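Local coordinates for gamma-glutamyltranspeptidase (Ggt) (Helicobacter pylori 26695, PDB 5BPK), which probably transfers or hydrolyses the gamma-glutamyl group of glutathione and related compounds, as an N-terminal nucleophile (Ntn) hydrolase of the gamma-glutamyltranspeptidase family, at residues T77-N82 with Q103-V108; M113-A118 with V164-V169. All blocks are in the same frame, centred on the assembly; numbering follows the deposited sequence.

Overall arrangement
Two helices lie against one antiparallel sheet, whose strands run in the order 77-81, 84-89, 166-171, 176-181. Contact 1 sets helix 96-109 against strand 77-81, at the border of the sheet within this chain; contact 2 sets the start of helix 115-120 against strand 166-171. They follow in series along the chain, centres about 9 Å apart. The two meet: Asn107 probably hydrogen-bonds through its O to Met113 N and through its ND2 to Ala118 O, and Val108 packs on Ala118 and Gln168. Sheet and helices are consistent with one α/β layer pair of the αββα Ntn-hydrolase core; the bound ligand, whose pocket includes Thr1, lies about 13 Å from the side chain of Thr77.

Contact 1: residues T77-N82 with Q103-V108; sequences TIVLKN and QVISNV. With EDO (1,2-ethanediol), chain V.
Val79 on strand 77-81 and Ile105 on helix 96-109 mark the closest approach of the two backbones, with their CA atoms 8.3 Å apart. That spacing is bridged by side chains alone. The helix is regular here, with Asn107 N bonded to Gln103 O at 2.8 Å, and the strand sends alternate residues, Thr77 and Val79, toward it while Ile78 faces away.

One methyl group makes the contact from the helical side. CD1 of Ile105 reaches Val79 CG2 at 4.0 Å and, two residues earlier on the strand, Thr77 CG2, also at 4.0 Å. CG1 stands anti to the carbonyl carbon (chi1 -65°), and a trans chi2 of 173° extends the branch so that CD1 touches both strand methyls. Thr77 meets it with carbon; its OG1 is hydrogen-bonded to Ser75 O and to Ser278 OG of the other chain. On the helix, Ser106 OG accepts a 2.7 Å bond from O1 of an ethanediol, probably left from the crystallisation liquor, and is also hydrogen-bonded to Asp110 OD2; the ethanediol has a further bond to Tyr111 OH.

All three touching residues are buried. Strand 77-81 pairs with strand 84-89 inside the chain and with an antiparallel strand of the other chain, continuing the sheet across the interface, while Val104 and Val108 of the helix pack on strand 84-89 and helix 115-120.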
loop_
_atom_site.group_PDB
_atom_site.type_symbol
_atom_site.label_atom_id
_atom_site.label_comp_id
_atom_site.label_asym_id
_atom_site.label_seq_id
_atom_site.Cartn_x
_atom_site.Cartn_y
_atom_site.Cartn_z
ATOM N N THR B 77 -7.308 5.443 0.701
ATOM C CA THR B 77 -8.203 6.392 1.355
ATOM C C THR B 77 -9.051 7.152 0.350
ATOM O O THR B 77 -8.597 7.508 -0.746
ATOM C CB THR B 77 -7.382 7.377 2.224
ATOM O OG1 THR B 77 -6.630 6.630 3.196
ATOM C CG2 THR B 77 -8.268 8.403 2.953
ATOM N N ILE B 78 -10.278 7.427 0.767
ATOM C CA ILE B 78 -11.182 8.313 0.052
ATOM C C ILE B 78 -11.654 9.375 1.047
ATOM O O ILE B 78 -12.062 9.047 2.166
ATOM C CB ILE B 78 -12.382 7.550 -0.544
ATOM C CG1 ILE B 78 -11.898 6.547 -1.595
ATOM C CG2 ILE B 78 -13.392 8.524 -1.135
ATOM C CD1 ILE B 78 -12.973 5.590 -2.085
ATOM N N VAL B 79 -11.574 10.638 0.646
ATOM C CA VAL B 79 -12.092 11.737 1.448
ATOM C C VAL B 79 -13.360 12.232 0.772
ATOM O O VAL B 79 -13.383 12.420 -0.448
ATOM C CB VAL B 79 -11.073 12.886 1.593
ATOM C CG1 VAL B 79 -11.623 14.003 2.479
ATOM C CG2 VAL B 79 -9.763 12.361 2.179
ATOM N N LEU B 80 -14.408 12.423 1.570
ATOM C CA LEU B 80 -15.700 12.895 1.073
ATOM C C LEU B 80 -15.998 14.283 1.587
ATOM O O LEU B 80 -15.616 14.643 2.697
ATOM C CB LEU B 80 -16.834 11.956 1.510
ATOM C CG LEU B 80 -16.633 10.474 1.196
ATOM C CD1 LEU B 80 -17.729 9.630 1.868
ATOM C CD2 LEU B 80 -16.598 10.228 -0.308
ATOM N N LYS B 81 -16.713 15.043 0.763
ATOM C CA LYS B 81 -17.233 16.349 1.135
ATOM C C LYS B 81 -18.726 16.284 0.850
ATOM O O LYS B 81 -19.124 16.073 -0.289
ATOM C CB LYS B 81 -16.544 17.436 0.311
ATOM C CG LYS B 81 -17.038 18.863 0.581
ATOM C CD LYS B 81 -16.290 19.856 -0.298
ATOM C CE LYS B 81 -16.709 21.294 -0.031
ATOM N NZ LYS B 81 -15.936 22.259 -0.873
ATOM N N ASN B 82 -19.545 16.396 1.893
ATOM C CA ASN B 82 -21.004 16.258 1.756
ATOM C C ASN B 82 -21.385 14.901 1.137
ATOM O O ASN B 82 -22.256 14.817 0.264
ATOM C CB ASN B 82 -21.581 17.425 0.940
ATOM C CG ASN B 82 -21.242 18.794 1.537
ATOM O OD1 ASN B 82 -20.821 19.712 0.824
ATOM N ND2 ASN B 82 -21.424 18.930 2.842
ATOM N N GLN B 103 -0.098 13.713 4.918
ATOM C CA GLN B 103 0.446 14.976 4.460
ATOM C C GLN B 103 -0.258 15.463 3.196
ATOM O O GLN B 103 -0.588 16.647 3.088
ATOM C CB GLN B 103 1.974 14.877 4.299
ATOM C CG GLN B 103 2.676 14.889 5.652
ATOM C CD GLN B 103 4.147 14.556 5.593
ATOM O OE1 GLN B 103 4.998 15.461 5.493
ATOM N NE2 GLN B 103 4.472 13.253 5.641
ATOM N N VAL B 104 -0.529 14.555 2.262
ATOM C CA VAL B 104 -1.225 14.931 1.028
ATOM C C VAL B 104 -2.613 15.475 1.360
ATOM O O VAL B 104 -3.021 16.536 0.867
ATOM C CB VAL B 104 -1.312 13.760 0.026
ATOM C CG1 VAL B 104 -2.186 14.128 -1.182
ATOM C CG2 VAL B 104 0.084 13.346 -0.426
ATOM N N ILE B 105 -3.329 14.759 2.223
ATOM C CA ILE B 105 -4.658 15.189 2.633
ATOM C C ILE B 105 -4.642 16.560 3.331
ATOM O O ILE B 105 -5.454 17.435 3.015
ATOM C CB ILE B 105 -5.344 14.138 3.535
ATOM C CG1 ILE B 105 -5.604 12.859 2.737
ATOM C CG2 ILE B 105 -6.649 14.705 4.112
ATOM C CD1 ILE B 105 -6.115 11.704 3.565
ATOM N N SER B 106 -3.730 16.731 4.279
ATOM C CA SER B 106 -3.574 17.993 4.996
ATOM C C SER B 106 -3.198 19.118 4.044
ATOM O O SER B 106 -3.695 20.233 4.175
ATOM C CB SER B 106 -2.501 17.848 6.083
ATOM O OG SER B 106 -2.184 19.086 6.700
ATOM N N ASN B 107 -2.303 18.836 3.097
ATOM C CA ASN B 107 -1.882 19.869 2.151
ATOM C C ASN B 107 -3.069 20.439 1.369
ATOM O O ASN B 107 -3.141 21.641 1.119
ATOM C CB ASN B 107 -0.819 19.337 1.197
ATOM C CG ASN B 107 0.541 19.159 1.864
ATOM O OD1 ASN B 107 0.805 19.725 2.935
ATOM N ND2 ASN B 107 1.414 18.367 1.228
ATOM N N VAL B 108 -3.989 19.575 0.958
ATOM C CA VAL B 108 -5.219 20.055 0.347
ATOM C C VAL B 108 -6.136 20.787 1.346
ATOM O O VAL B 108 -6.544 21.924 1.106
ATOM C CB VAL B 108 -6.008 18.912 -0.321
ATOM C CG1 VAL B 108 -7.352 19.440 -0.884
ATOM C CG2 VAL B 108 -5.168 18.254 -1.413
HETATM C C1 EDO V . 0.660 18.947 8.665
HETATM O O1 EDO V . 0.466 18.861 7.245
HETATM C C2 EDO V . 2.067 19.409 9.026
HETATM O O2 EDO V . 2.206 20.782 8.675
#

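Contact 2: residues M113-A118 with V164-V169; sequences MNISEA and VNAIQV. With EDO (1,2-ethanediol), chain S.
Ile115, in the first turn of helix 115-120, packs against Ala166 and Gln168 of strand 166-171, consistent with the α/β layering of the Ntn-hydrolase fold. The helix opens with a capping box formed by Asn114 and Glu117. The backbones come nearest at Ile115 and Gln168, whose CA atoms are 6.4 Å apart.

The apolar part is small and close. CG1 of Ile115 lies 3.9 Å from Ala166 CB, and Ile115 CD1 is equally near the same atom, at 3.9 Å, while Ile115 CB sits 4.2 Å from Gln168 CB. Having CG1 anti to the backbone N (chi1 -164°) carries that branch to the alanine. Ile115 also rests on Tyr179 of the neighbouring strand 176-181.

Hydrogen bonds within the helix start are reciprocal. Glu117 N gives a nearly straight bond to Asn114 OD1 (2.8 Å, 173°), with the donor tilted 28° out of the carbonyl plane, and Asn114 N returns one to Glu117 OE1, which receives it on its anti lone pair. These two bonds make up the capping box and hold both side chains at the first turn. Further along, Ser116 OG is hydrogen-bonded to Tyr29 O of the other chain and accepts a 3.2 Å bond from O1 of an ethanediol, probably from the crystallisation liquor.

Water carries the polar link between helix and strand. Extended beyond CG, Gln168 presents its amide to two waters, using both ends. Its NE2 donates to one that in turn donates to Met113 O; the other accepts from Ile115 N at 2.9 Å and donates to Gln168 OE1 at 2.6 Å.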
loop_
_atom_site.group_PDB
_atom_site.type_symbol
_atom_site.label_atom_id
_atom_site.label_comp_id
_atom_site.label_asym_id
_atom_site.label_seq_id
_atom_site.Cartn_x
_atom_site.Cartn_y
_atom_site.Cartn_z
ATOM N N MET B 113 -3.651 23.562 -1.213
ATOM C CA MET B 113 -2.874 23.147 -2.371
ATOM C C MET B 113 -3.760 22.420 -3.360
ATOM O O MET B 113 -4.677 21.703 -2.947
ATOM C CB MET B 113 -1.739 22.215 -1.947
ATOM C CG MET B 113 -0.659 22.909 -1.165
ATOM S SD MET B 113 0.781 21.877 -0.988
ATOM C CE MET B 113 1.577 22.661 0.403
ATOM N N ASN B 114 -3.486 22.600 -4.659
ATOM C CA ASN B 114 -4.057 21.723 -5.667
ATOM C C ASN B 114 -3.428 20.330 -5.534
ATOM O O ASN B 114 -2.479 20.127 -4.766
ATOM C CB ASN B 114 -4.004 22.317 -7.090
ATOM C CG ASN B 114 -2.628 22.279 -7.733
ATOM O OD1 ASN B 114 -1.864 21.319 -7.583
ATOM N ND2 ASN B 114 -2.330 23.316 -8.518
ATOM N N ILE B 115 -4.003 19.344 -6.199
ATOM C CA ILE B 115 -3.578 17.971 -5.940
ATOM C C ILE B 115 -2.143 17.702 -6.389
ATOM O O ILE B 115 -1.447 16.892 -5.767
ATOM C CB ILE B 115 -4.580 16.927 -6.510
ATOM C CG1 ILE B 115 -4.341 15.544 -5.898
ATOM C CG2 ILE B 115 -4.559 16.879 -8.048
ATOM C CD1 ILE B 115 -4.442 15.527 -4.387
ATOM N N SER B 116 -1.686 18.385 -7.445
ATOM C CA SER B 116 -0.289 18.277 -7.868
ATOM C C SER B 116 0.682 18.852 -6.831
ATOM O O SER B 116 1.700 18.233 -6.498
ATOM C CB SER B 116 -0.072 18.945 -9.225
ATOM O OG SER B 116 1.274 18.831 -9.611
ATOM N N GLU B 117 0.357 20.042 -6.335
ATOM C CA GLU B 117 1.131 20.681 -5.275
ATOM C C GLU B 117 1.146 19.817 -4.004
ATOM O O GLU B 117 2.207 19.610 -3.378
ATOM C CB GLU B 117 0.560 22.057 -4.965
ATOM C CG GLU B 117 0.736 23.070 -6.096
ATOM C CD GLU B 117 -0.095 24.338 -5.900
ATOM O OE1 GLU B 117 -1.208 24.278 -5.328
ATOM O OE2 GLU B 117 0.375 25.405 -6.326
ATOM N N ALA B 118 -0.024 19.310 -3.629
ATOM C CA ALA B 118 -0.150 18.492 -2.424
ATOM C C ALA B 118 0.727 17.241 -2.491
ATOM O O ALA B 118 1.282 16.813 -1.471
ATOM C CB ALA B 118 -1.607 18.109 -2.176
ATOM N N VAL B 164 2.578 8.645 -4.529
ATOM C CA VAL B 164 1.158 8.905 -4.458
ATOM C C VAL B 164 0.552 9.109 -5.842
ATOM O O VAL B 164 1.049 9.895 -6.640
ATOM C CB VAL B 164 0.884 10.162 -3.613
ATOM C CG1 VAL B 164 -0.629 10.499 -3.599
ATOM C CG2 VAL B 164 1.433 9.994 -2.192
ATOM N N ASN B 165 -0.518 8.370 -6.113
ATOM C CA ASN B 165 -1.374 8.619 -7.247
ATOM C C ASN B 165 -2.711 9.033 -6.664
ATOM O O ASN B 165 -3.334 8.263 -5.929
ATOM C CB ASN B 165 -1.460 7.376 -8.122
ATOM C CG ASN B 165 -0.128 7.037 -8.725
ATOM O OD1 ASN B 165 0.453 7.858 -9.442
ATOM N ND2 ASN B 165 0.393 5.849 -8.417
ATOM N N ALA B 166 -3.118 10.262 -6.952
ATOM C CA ALA B 166 -4.254 10.866 -6.284
ATOM C C ALA B 166 -5.171 11.616 -7.253
ATOM O O ALA B 166 -4.731 12.111 -8.299
ATOM C CB ALA B 166 -3.775 11.782 -5.168
ATOM N N ILE B 167 -6.448 11.677 -6.887
ATOM C CA ILE B 167 -7.478 12.373 -7.655
ATOM C C ILE B 167 -8.240 13.306 -6.735
ATOM O O ILE B 167 -8.545 12.941 -5.592
ATOM C CB ILE B 167 -8.488 11.394 -8.307
ATOM C CG1 ILE B 167 -7.795 10.452 -9.283
ATOM C CG2 ILE B 167 -9.612 12.159 -9.003
ATOM C CD1 ILE B 167 -8.653 9.233 -9.700
ATOM N N GLN B 168 -8.490 14.525 -7.218
ATOM C CA GLN B 168 -9.412 15.440 -6.579
ATOM C C GLN B 168 -10.599 15.662 -7.512
ATOM O O GLN B 168 -10.430 15.864 -8.722
ATOM C CB GLN B 168 -8.729 16.767 -6.235
ATOM C CG GLN B 168 -9.619 17.771 -5.518
ATOM C CD GLN B 168 -8.931 19.092 -5.252
ATOM O OE1 GLN B 168 -8.339 19.687 -6.152
ATOM N NE2 GLN B 168 -9.024 19.570 -4.024
ATOM N N VAL B 169 -11.800 15.646 -6.936
ATOM C CA VAL B 169 -13.026 15.825 -7.709
ATOM C C VAL B 169 -13.752 17.063 -7.186
ATOM O O VAL B 169 -13.981 17.204 -5.975
ATOM C CB VAL B 169 -13.945 14.598 -7.633
ATOM C CG1 VAL B 169 -15.170 14.794 -8.501
ATOM C CG2 VAL B 169 -13.196 13.346 -8.054
HETATM C C1 EDO S . 1.729 16.523 -12.031
HETATM O O1 EDO S . 2.119 15.997 -10.743
HETATM C C2 EDO S . 0.429 15.867 -12.477
HETATM O O2 EDO S . 0.567 14.446 -12.549
HETATM O O HOH W 1 -7.336 21.968 -3.490
HETATM O O HOH W 2 -6.348 19.890 -7.805
#